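Side-chain contacts in HRDC domain-containing protein (Bifidobacterium adolescentis ATCC 15703, PDB 3CYM), which is of unknown function but probably binds nucleic acid and may remove nucleotides from its 3' end as a 3'-5' exonuclease: residues Ala45-Ala48 with Gly54-Asp57; Glu56-Gln61 with Ser157-Pro162; Asn85-Ala90 with Ala94-His99. One frame throughout, in Å; residues are numbered along the deposited sequence. Where two conformers were deposited one is given.

Interaction 1 (Ala45-Ala48 with Gly54-Asp57); sequences AERA and GHED. With NA (sodium ion), chain B.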
loop_
_atom_site.group_PDB
_atom_site.type_symbol
_atom_site.label_atom_id
_atom_site.label_comp_id
_atom_site.label_asym_id
_atom_site.label_seq_id
_atom_site.Cartn_x
_atom_site.Cartn_y
_atom_site.Cartn_z
ATOM N N ALA A 45 -5.033 2.609 -10.360
ATOM C CA ALA A 45 -4.034 1.735 -10.963
ATOM C C ALA A 45 -4.200 0.309 -10.484
ATOM O O ALA A 45 -4.590 0.065 -9.341
ATOM C CB ALA A 45 -2.633 2.222 -10.653
ATOM N N GLU A 46 -3.886 -0.634 -11.363
ATOM C CA GLU A 46 -3.886 -2.041 -10.998
ATOM C C GLU A 46 -2.477 -2.611 -11.004
ATOM O O GLU A 46 -1.651 -2.243 -11.837
ATOM C CB GLU A 46 -4.781 -2.852 -11.933
ATOM C CG GLU A 46 -6.248 -2.398 -12.003
ATOM C CD GLU A 46 -6.916 -2.259 -10.641
ATOM O OE1 GLU A 46 -6.794 -3.170 -9.802
ATOM O OE2 GLU A 46 -7.582 -1.227 -10.395
ATOM N N ARG A 47 -2.216 -3.519 -10.071
ATOM C CA ARG A 47 -0.930 -4.200 -10.010
ATOM C C ARG A 47 -1.085 -5.707 -9.816
ATOM O O ARG A 47 -2.086 -6.185 -9.286
ATOM C CB ARG A 47 -0.016 -3.575 -8.954
ATOM C CG ARG A 47 -0.596 -3.486 -7.568
ATOM C CD ARG A 47 0.144 -2.429 -6.753
ATOM N NE ARG A 47 -0.074 -1.096 -7.306
ATOM C CZ ARG A 47 -1.044 -0.267 -6.930
ATOM N NH1 ARG A 47 -1.154 0.915 -7.510
ATOM N NH2 ARG A 47 -1.899 -0.605 -5.973
ATOM N N ALA A 48 -0.085 -6.455 -10.256
ATOM C CA ALA A 48 -0.160 -7.905 -10.220
ATOM C C ALA A 48 0.507 -8.451 -8.957
ATOM O O ALA A 48 1.382 -9.316 -9.039
ATOM C CB ALA A 48 0.473 -8.476 -11.472
ATOM N N GLY A 54 7.034 -6.806 -7.665
ATOM C CA GLY A 54 6.720 -5.751 -6.709
ATOM C C GLY A 54 5.397 -5.071 -6.982
ATOM O O GLY A 54 4.365 -5.727 -7.140
ATOM N N HIS A 55 5.441 -3.746 -7.044
ATOM C CA HIS A 55 4.231 -2.946 -7.172
ATOM C C HIS A 55 4.279 -2.075 -8.421
ATOM O O HIS A 55 3.931 -0.893 -8.391
ATOM C CB HIS A 55 4.005 -2.128 -5.894
ATOM C CG HIS A 55 4.091 -2.950 -4.645
ATOM N ND1 HIS A 55 3.076 -3.786 -4.233
ATOM C CD2 HIS A 55 5.091 -3.101 -3.744
ATOM C CE1 HIS A 55 3.437 -4.400 -3.122
ATOM N NE2 HIS A 55 4.654 -4.001 -2.802
ATOM N N GLU A 56 4.723 -2.685 -9.518
ATOM C CA GLU A 56 4.671 -2.069 -10.833
ATOM C C GLU A 56 3.223 -2.104 -11.319
ATOM O O GLU A 56 2.531 -3.115 -11.169
ATOM C CB GLU A 56 5.587 -2.822 -11.802
ATOM C CG GLU A 56 5.726 -2.198 -13.185
ATOM C CD GLU A 56 6.426 -3.111 -14.194
ATOM O OE1 GLU A 56 7.174 -4.027 -13.781
ATOM O OE2 GLU A 56 6.224 -2.905 -15.411
ATOM N N ASP A 57 2.764 -0.990 -11.880
ATOM C CA ASP A 57 1.423 -0.920 -12.415
ATOM C C ASP A 57 1.349 -1.674 -13.747
ATOM O O ASP A 57 2.154 -1.445 -14.651
ATOM C CB ASP A 57 0.983 0.536 -12.588
ATOM C CG ASP A 57 0.871 1.289 -11.264
ATOM O OD1 ASP A 57 0.751 0.649 -10.192
ATOM O OD2 ASP A 57 0.890 2.543 -11.295
HETATM NA NA NA B . -8.606 -0.618 -8.007
HETATM O O HOH W 1 -6.302 -0.685 -7.498
HETATM O O HOH W 2 -8.473 -3.017 -7.389
HETATM O O HOH W 3 0.318 3.348 -9.075
HETATM O O HOH W 4 2.985 -5.716 -10.043
HETATM O O HOH W 5 -8.360 0.747 -6.097
#
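R47 and D57 form the charged part of this contact. The two side chains run side by side and point the same way. Both R47 NH1 and R47 NE turn to a single oxygen, D57 OD1. R47 NH1 is 3.3 Å from D57 OD1 and R47 NE is 3.5 Å from it. Both bonds are weak. OD1 sits at the edge of the guanidinium, near its plane, but the carboxylate is turned 48° from that plane. The pair is therefore a loose ion pair. R47 has a stronger partner in D104 of helix 101-111, which also takes NH1. The R47 chain bends at chi3 (66°), and this lays the guanidinium beside D57 OD1.

Van der Waals contacts flank the charges. The methyl of A45 lies 3.6 Å from D57 OD2. R47 CD meets H55 CB at 4.0 Å and lies near the plane of the imidazole, at its edge. The backbone adds a CA-H...O contact, with D57 CA 3.4 Å from E46 O.

Water joins the two segments near the loop that connects them. Water 4 accepts from A48 N and donates to G54 O and to E56 O, the latter at 2.9 Å.

E46 points away from 54-57 and serves the metal. Its chain bends at chi2 (-52°), and E46 OE2 binds the sodium ion at 2.7 Å. Water 2 bridges E46 OE1 to the ion, and water 1 bridges A45 O to it. Q61 NE2 also donates to OE2, a second-shell hold on the ligand. D44 and D172 complete the protein ligands of the ion. D44 and E46 match the D-x-E motif on the strand of DEDD-type exonucleases such as ribonuclease D, so this hairpin end probably borders the active site.

Interaction 2 (Glu56-Gln61 with Ser157-Pro162); sequences EDWLVQ and SYRPLP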
loop_
_atom_site.group_PDB
_atom_site.type_symbol
_atom_site.label_atom_id
_atom_site.label_comp_id
_atom_site.label_asym_id
_atom_site.label_seq_id
_atom_site.Cartn_x
_atom_site.Cartn_y
_atom_site.Cartn_z
ATOM N N GLU A 56 4.723 -2.685 -9.518
ATOM C CA GLU A 56 4.671 -2.069 -10.833
ATOM C C GLU A 56 3.223 -2.104 -11.319
ATOM O O GLU A 56 2.531 -3.115 -11.169
ATOM C CB GLU A 56 5.587 -2.822 -11.802
ATOM C CG GLU A 56 5.726 -2.198 -13.185
ATOM C CD GLU A 56 6.426 -3.111 -14.194
ATOM O OE1 GLU A 56 7.174 -4.027 -13.781
ATOM O OE2 GLU A 56 6.224 -2.905 -15.411
ATOM N N ASP A 57 2.764 -0.990 -11.880
ATOM C CA ASP A 57 1.423 -0.920 -12.415
ATOM C C ASP A 57 1.349 -1.674 -13.747
ATOM O O ASP A 57 2.154 -1.445 -14.651
ATOM C CB ASP A 57 0.983 0.536 -12.588
ATOM C CG ASP A 57 0.871 1.289 -11.264
ATOM O OD1 ASP A 57 0.751 0.649 -10.192
ATOM O OD2 ASP A 57 0.890 2.543 -11.295
ATOM N N TRP A 58 0.388 -2.585 -13.843
ATOM C CA TRP A 58 0.105 -3.289 -15.082
ATOM C C TRP A 58 -1.126 -2.723 -15.782
ATOM O O TRP A 58 -1.503 -3.161 -16.878
ATOM C CB TRP A 58 -0.030 -4.783 -14.798
ATOM C CG TRP A 58 1.316 -5.404 -14.622
ATOM C CD1 TRP A 58 2.015 -5.536 -13.454
ATOM C CD2 TRP A 58 2.158 -5.924 -15.654
ATOM N NE1 TRP A 58 3.233 -6.127 -13.693
ATOM C CE2 TRP A 58 3.347 -6.381 -15.033
ATOM C CE3 TRP A 58 2.021 -6.067 -17.040
ATOM C CZ2 TRP A 58 4.382 -6.970 -15.748
ATOM C CZ3 TRP A 58 3.051 -6.651 -17.752
ATOM C CH2 TRP A 58 4.224 -7.089 -17.105
ATOM N N LEU A 59 -1.751 -1.748 -15.130
ATOM C CA LEU A 59 -2.844 -0.975 -15.715
ATOM C C LEU A 59 -2.978 0.348 -14.972
ATOM O O LEU A 59 -2.667 0.446 -13.785
ATOM C CB LEU A 59 -4.170 -1.750 -15.680
ATOM C CG LEU A 59 -5.367 -1.158 -16.456
ATOM C CD1 LEU A 59 -5.117 -1.016 -17.950
ATOM C CD2 LEU A 59 -6.593 -1.993 -16.220
ATOM N N VAL A 60 -3.441 1.360 -15.694
ATOM C CA VAL A 60 -3.609 2.697 -15.166
ATOM C C VAL A 60 -4.949 3.217 -15.722
ATOM O O VAL A 60 -5.214 3.105 -16.917
ATOM C CB VAL A 60 -2.366 3.549 -15.530
ATOM C CG1 VAL A 60 -2.727 4.918 -15.888
ATOM C CG2 VAL A 60 -1.337 3.533 -14.389
ATOM N N GLN A 61 -5.812 3.719 -14.837
ATOM C CA GLN A 61 -7.193 4.052 -15.201
ATOM C C GLN A 61 -7.486 5.513 -14.939
ATOM O O GLN A 61 -7.211 6.012 -13.849
ATOM C CB GLN A 61 -8.213 3.204 -14.429
ATOM C CG GLN A 61 -8.026 1.704 -14.502
ATOM C CD GLN A 61 -7.592 1.106 -13.185
ATOM O OE1 GLN A 61 -6.418 0.824 -12.988
ATOM N NE2 GLN A 61 -8.537 0.925 -12.271
ATOM N N SER A 157 -1.110 -8.572 -15.060
ATOM C CA SER A 157 -0.132 -8.755 -16.143
ATOM C C SER A 157 -0.636 -9.636 -17.285
ATOM O O SER A 157 0.057 -9.796 -18.290
ATOM C CB SER A 157 1.173 -9.332 -15.596
ATOM O OG SER A 157 1.014 -10.685 -15.217
ATOM N N TYR A 158 -1.827 -10.213 -17.121
ATOM C CA TYR A 158 -2.437 -11.069 -18.140
ATOM C C TYR A 158 -2.776 -10.246 -19.390
ATOM O O TYR A 158 -3.476 -9.247 -19.300
ATOM C CB TYR A 158 -3.704 -11.730 -17.576
ATOM C CG TYR A 158 -4.164 -12.978 -18.312
ATOM C CD1 TYR A 158 -4.950 -12.886 -19.467
ATOM C CD2 TYR A 158 -3.824 -14.253 -17.847
ATOM C CE1 TYR A 158 -5.372 -14.032 -20.149
ATOM C CE2 TYR A 158 -4.244 -15.409 -18.526
ATOM C CZ TYR A 158 -5.017 -15.285 -19.676
ATOM O OH TYR A 158 -5.446 -16.410 -20.354
ATOM N N ARG A 159 -2.248 -10.650 -20.542
ATOM C CA ARG A 159 -2.602 -10.021 -21.825
ATOM C C ARG A 159 -3.144 -11.071 -22.802
ATOM O O ARG A 159 -2.635 -12.178 -22.848
ATOM C CB ARG A 159 -1.419 -9.272 -22.453
ATOM C CG ARG A 159 -0.845 -8.127 -21.629
ATOM C CD ARG A 159 -1.760 -6.915 -21.615
ATOM N NE ARG A 159 -1.172 -5.809 -20.861
ATOM C CZ ARG A 159 -1.299 -5.620 -19.550
ATOM N NH1 ARG A 159 -2.003 -6.466 -18.799
ATOM N NH2 ARG A 159 -0.715 -4.574 -18.985
ATOM N N PRO A 160 -4.205 -10.739 -23.564
ATOM C CA PRO A 160 -4.986 -9.500 -23.499
ATOM C C PRO A 160 -5.873 -9.473 -22.255
ATOM O O PRO A 160 -6.253 -10.527 -21.744
ATOM C CB PRO A 160 -5.835 -9.553 -24.768
ATOM C CG PRO A 160 -5.958 -10.998 -25.081
ATOM C CD PRO A 160 -4.716 -11.666 -24.591
ATOM N N LEU A 161 -6.158 -8.278 -21.748
ATOM C CA LEU A 161 -7.042 -8.139 -20.600
ATOM C C LEU A 161 -8.476 -8.494 -20.997
ATOM O O LEU A 161 -9.003 -7.943 -21.971
ATOM C CB LEU A 161 -6.972 -6.726 -20.013
ATOM C CG LEU A 161 -5.715 -6.353 -19.218
ATOM C CD1 LEU A 161 -5.607 -4.858 -19.042
ATOM C CD2 LEU A 161 -5.683 -7.067 -17.869
ATOM N N PRO A 162 -9.096 -9.438 -20.259
ATOM C CA PRO A 162 -10.488 -9.874 -20.446
ATOM C C PRO A 162 -11.480 -8.721 -20.277
ATOM O O PRO A 162 -11.167 -7.731 -19.609
ATOM C CB PRO A 162 -10.699 -10.888 -19.314
ATOM C CG PRO A 162 -9.332 -11.301 -18.881
ATOM C CD PRO A 162 -8.430 -10.153 -19.151
#
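W58 lies against S157 with its indole face, turned there by a CG placed beside the backbone N. S157 CB sits 3.6 Å from the centroid of the six-membered ring of W58, a CH-pi contact 12° off the normal. The hydroxyl of S157 bonds D155 instead.

R159 comes to the same tryptophan from the edge. Its chain bends at chi2 (-73°) and then runs straight through chi3, which brings the guanidinium back to W58. R159 NH2 donates to W58 O at 2.7 Å, in the carbonyl plane and on a lone pair. The bond is bent, 138° at the hydrogen. The same nitrogen lies 3.7 Å from W58 CE3, near the indole plane. R159 NH1 donates to Y158 O at 3.2 Å, from above that carbonyl plane, and also bonds W156 O. R159 NE forms a salt bridge with D73. The guanidinium is thus gripped at all three nitrogens.

W58 and L59 both face E46 on the neighbouring strand 40-47, a classic beta bulge. The bulge lies where strand 57-65 turns a corner, and both side chains point toward the loop 157-162 before helix 163-174. With an alanine in place of W58, S157 CB would probably lose its ring face and a gap open between bulge and loop.

L59 and L161 make the apolar part. The leucines cross at an angle, and L59 CD1 meets L161 CD1 at 4.0 Å. L59 CD2 is 4.1 Å from L161 CD1, so one methyl of L161 rests against both branches of L59. Beyond them L59 touches A169 and L161 touches R166, both on helix 163-174.

Interaction 3 (Asn85-Ala90 with Ala94-His99); sequences NDFNRA and AVWILH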
loop_
_atom_site.group_PDB
_atom_site.type_symbol
_atom_site.label_atom_id
_atom_site.label_comp_id
_atom_site.label_asym_id
_atom_site.label_seq_id
_atom_site.Cartn_x
_atom_site.Cartn_y
_atom_site.Cartn_z
ATOM N N ASN A 85 4.933 12.717 -20.180
ATOM C CA ASN A 85 4.944 14.166 -20.007
ATOM C C ASN A 85 3.851 14.832 -20.848
ATOM O O ASN A 85 3.408 15.934 -20.535
ATOM C CB ASN A 85 6.325 14.754 -20.332
ATOM C CG ASN A 85 7.334 14.590 -19.188
ATOM O OD1 ASN A 85 8.045 15.536 -18.846
ATOM N ND2 ASN A 85 7.410 13.391 -18.608
ATOM N N ASP A 86 3.412 14.147 -21.905
ATOM C CA ASP A 86 2.275 14.595 -22.712
ATOM C C ASP A 86 1.020 14.575 -21.855
ATOM O O ASP A 86 0.186 15.474 -21.941
ATOM C CB ASP A 86 2.053 13.683 -23.920
ATOM C CG ASP A 86 3.229 13.661 -24.875
ATOM O OD1 ASP A 86 4.085 14.572 -24.815
ATOM O OD2 ASP A 86 3.290 12.718 -25.693
ATOM N N PHE A 87 0.910 13.535 -21.030
ATOM C CA PHE A 87 -0.179 13.363 -20.082
ATOM C C PHE A 87 -0.267 14.505 -19.069
ATOM O O PHE A 87 -1.342 15.042 -18.841
ATOM C CB PHE A 87 -0.032 12.019 -19.355
ATOM C CG PHE A 87 -1.206 11.667 -18.513
ATOM C CD1 PHE A 87 -2.250 10.938 -19.044
ATOM C CD2 PHE A 87 -1.280 12.079 -17.185
ATOM C CE1 PHE A 87 -3.343 10.625 -18.267
ATOM C CE2 PHE A 87 -2.376 11.775 -16.407
ATOM C CZ PHE A 87 -3.410 11.059 -16.950
ATOM N N ASN A 88 0.863 14.855 -18.464
ATOM C CA ASN A 88 0.945 15.941 -17.487
ATOM C C ASN A 88 0.546 17.297 -18.055
ATOM O O ASN A 88 -0.096 18.111 -17.375
ATOM C CB ASN A 88 2.370 16.049 -16.949
ATOM C CG ASN A 88 2.792 14.838 -16.171
ATOM O OD1 ASN A 88 2.005 14.260 -15.415
ATOM N ND2 ASN A 88 4.049 14.450 -16.331
ATOM N N ARG A 89 0.954 17.534 -19.299
ATOM C CA ARG A 89 0.651 18.777 -20.000
ATOM C C ARG A 89 -0.824 18.836 -20.365
ATOM O O ARG A 89 -1.445 19.898 -20.296
ATOM C CB ARG A 89 1.546 18.925 -21.237
ATOM C CG ARG A 89 3.038 19.072 -20.873
ATOM C CD ARG A 89 3.924 19.494 -22.035
ATOM N NE ARG A 89 3.857 18.568 -23.160
ATOM C CZ ARG A 89 3.294 18.849 -24.330
ATOM N NH1 ARG A 89 2.752 20.043 -24.539
ATOM N NH2 ARG A 89 3.278 17.935 -25.291
ATOM N N ALA A 90 -1.378 17.681 -20.720
ATOM C CA ALA A 90 -2.801 17.550 -21.017
ATOM C C ALA A 90 -3.695 17.805 -19.794
ATOM O O ALA A 90 -4.767 18.399 -19.912
ATOM C CB ALA A 90 -3.073 16.180 -21.590
ATOM N N ALA A 94 -4.924 20.025 -12.613
ATOM C CA ALA A 94 -6.213 19.437 -12.257
ATOM C C ALA A 94 -6.115 18.549 -11.019
ATOM O O ALA A 94 -5.059 17.986 -10.719
ATOM C CB ALA A 94 -6.789 18.644 -13.433
ATOM N N VAL A 95 -7.222 18.439 -10.308
ATOM C CA VAL A 95 -7.308 17.657 -9.089
ATOM C C VAL A 95 -7.382 16.171 -9.447
ATOM O O VAL A 95 -8.230 15.754 -10.223
ATOM C CB VAL A 95 -8.540 18.086 -8.236
ATOM C CG1 VAL A 95 -8.706 17.189 -7.004
ATOM C CG2 VAL A 95 -8.421 19.542 -7.809
ATOM N N TRP A 96 -6.478 15.385 -8.901
ATOM C CA TRP A 96 -6.551 13.946 -9.050
ATOM C C TRP A 96 -7.410 13.388 -7.916
ATOM O O TRP A 96 -7.196 13.718 -6.747
ATOM C CB TRP A 96 -5.153 13.344 -9.011
ATOM C CG TRP A 96 -4.288 13.668 -10.199
ATOM C CD1 TRP A 96 -4.080 14.895 -10.758
ATOM C CD2 TRP A 96 -3.487 12.746 -10.952
ATOM N NE1 TRP A 96 -3.214 14.796 -11.817
ATOM C CE2 TRP A 96 -2.834 13.488 -11.962
ATOM C CE3 TRP A 96 -3.258 11.367 -10.876
ATOM C CZ2 TRP A 96 -1.968 12.895 -12.890
ATOM C CZ3 TRP A 96 -2.391 10.781 -11.794
ATOM C CH2 TRP A 96 -1.760 11.545 -12.786
ATOM N N ILE A 97 -8.408 12.582 -8.265
ATOM C CA ILE A 97 -9.202 11.866 -7.276
ATOM C C ILE A 97 -8.710 10.428 -7.189
ATOM O O ILE A 97 -8.718 9.683 -8.186
ATOM C CB ILE A 97 -10.712 11.875 -7.585
ATOM C CG1 ILE A 97 -11.196 13.268 -7.950
ATOM C CG2 ILE A 97 -11.501 11.377 -6.390
ATOM C CD1 ILE A 97 -12.383 13.218 -8.845
ATOM N N LEU A 98 -8.267 10.059 -5.995
ATOM C CA LEU A 98 -7.751 8.731 -5.713
ATOM C C LEU A 98 -8.405 8.239 -4.432
ATOM O O LEU A 98 -8.706 9.034 -3.544
ATOM C CB LEU A 98 -6.228 8.774 -5.539
ATOM C CG LEU A 98 -5.289 8.705 -6.757
ATOM C CD1 LEU A 98 -5.203 10.015 -7.507
ATOM C CD2 LEU A 98 -3.892 8.293 -6.329
ATOM N N HIS A 99 -8.659 6.936 -4.356
ATOM C CA HIS A 99 -9.150 6.316 -3.128
ATOM C C HIS A 99 -7.959 5.625 -2.497
ATOM O O HIS A 99 -7.435 4.668 -3.074
ATOM C CB HIS A 99 -10.262 5.300 -3.431
ATOM C CG HIS A 99 -10.989 4.826 -2.212
ATOM N ND1 HIS A 99 -12.041 5.521 -1.655
ATOM C CD2 HIS A 99 -10.802 3.737 -1.428
ATOM C CE1 HIS A 99 -12.476 4.876 -0.588
ATOM N NE2 HIS A 99 -11.741 3.791 -0.429
#
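The rings of F87 and W96 meet obliquely, corner to rim. F87 presents the CE2 corner of its ring. W96 presents the CZ2-CH2 side of its six-membered ring. F87 CE2 is 3.7 Å from W96 CH2 and equally far from W96 CZ2. The ring centroids are 5.9 Å apart and the planes make 68°. W96 CZ2 lies at the edge of the F87 ring, in its plane. A94 O lies at the edge of the W96 ring, also in plane. Both rings have further aromatic partners. F87 packs edge-to-face with W84 and meets the ring of F62 on strand 57-65. W96 packs edge-to-face with F108 of helix 101-111.

F87 reaches the strand because its CG is anti to the backbone N (chi1 -172°), which carries the ring from the flank of the helix toward the sheet. W96 already points toward the helix from its CB. The contact is small and apolar, and both residues are buried. M113 touches both F87 and W96.

N88, on the same helix, bonds the loop after helix 101-111: its OD1 accepts from E114 N and its ND2 donates to G112 O.

Strand 95-98 runs parallel to its two neighbours, with backbone bonds to L41 and A43 of strand 40-47 and to R117 and F119 of strand 117-120. V95 and I97 face helix 176-190, whereas W96 faces helix 84-91. This helix lies on the connection from strand 68-72 to strand 95-98, and it also packs on helix 24-35 through F87 and L34.

How the interactions relate
All three contacts lie in the exonuclease part of the chain and reach one mixed sheet, consistent with its RNase H-like fold. Interactions 1 and 2 adjoin, with centres 8 Å apart. They share E56 and D57, and E46 is probably hydrogen-bonded through its backbone to W58 and L59. The hairpin of strands 40-47 and 57-65 thus links the sodium site to the loop before helix 163-174. Interaction 3 lies 18 Å from interaction 1 and 19 Å from interaction 2, centre to centre, and touches neither. Along the chain it follows interaction 1 and is nested inside the loop closed by interaction 2. Its strand 95-98 flanks the metal-bearing strand 40-47.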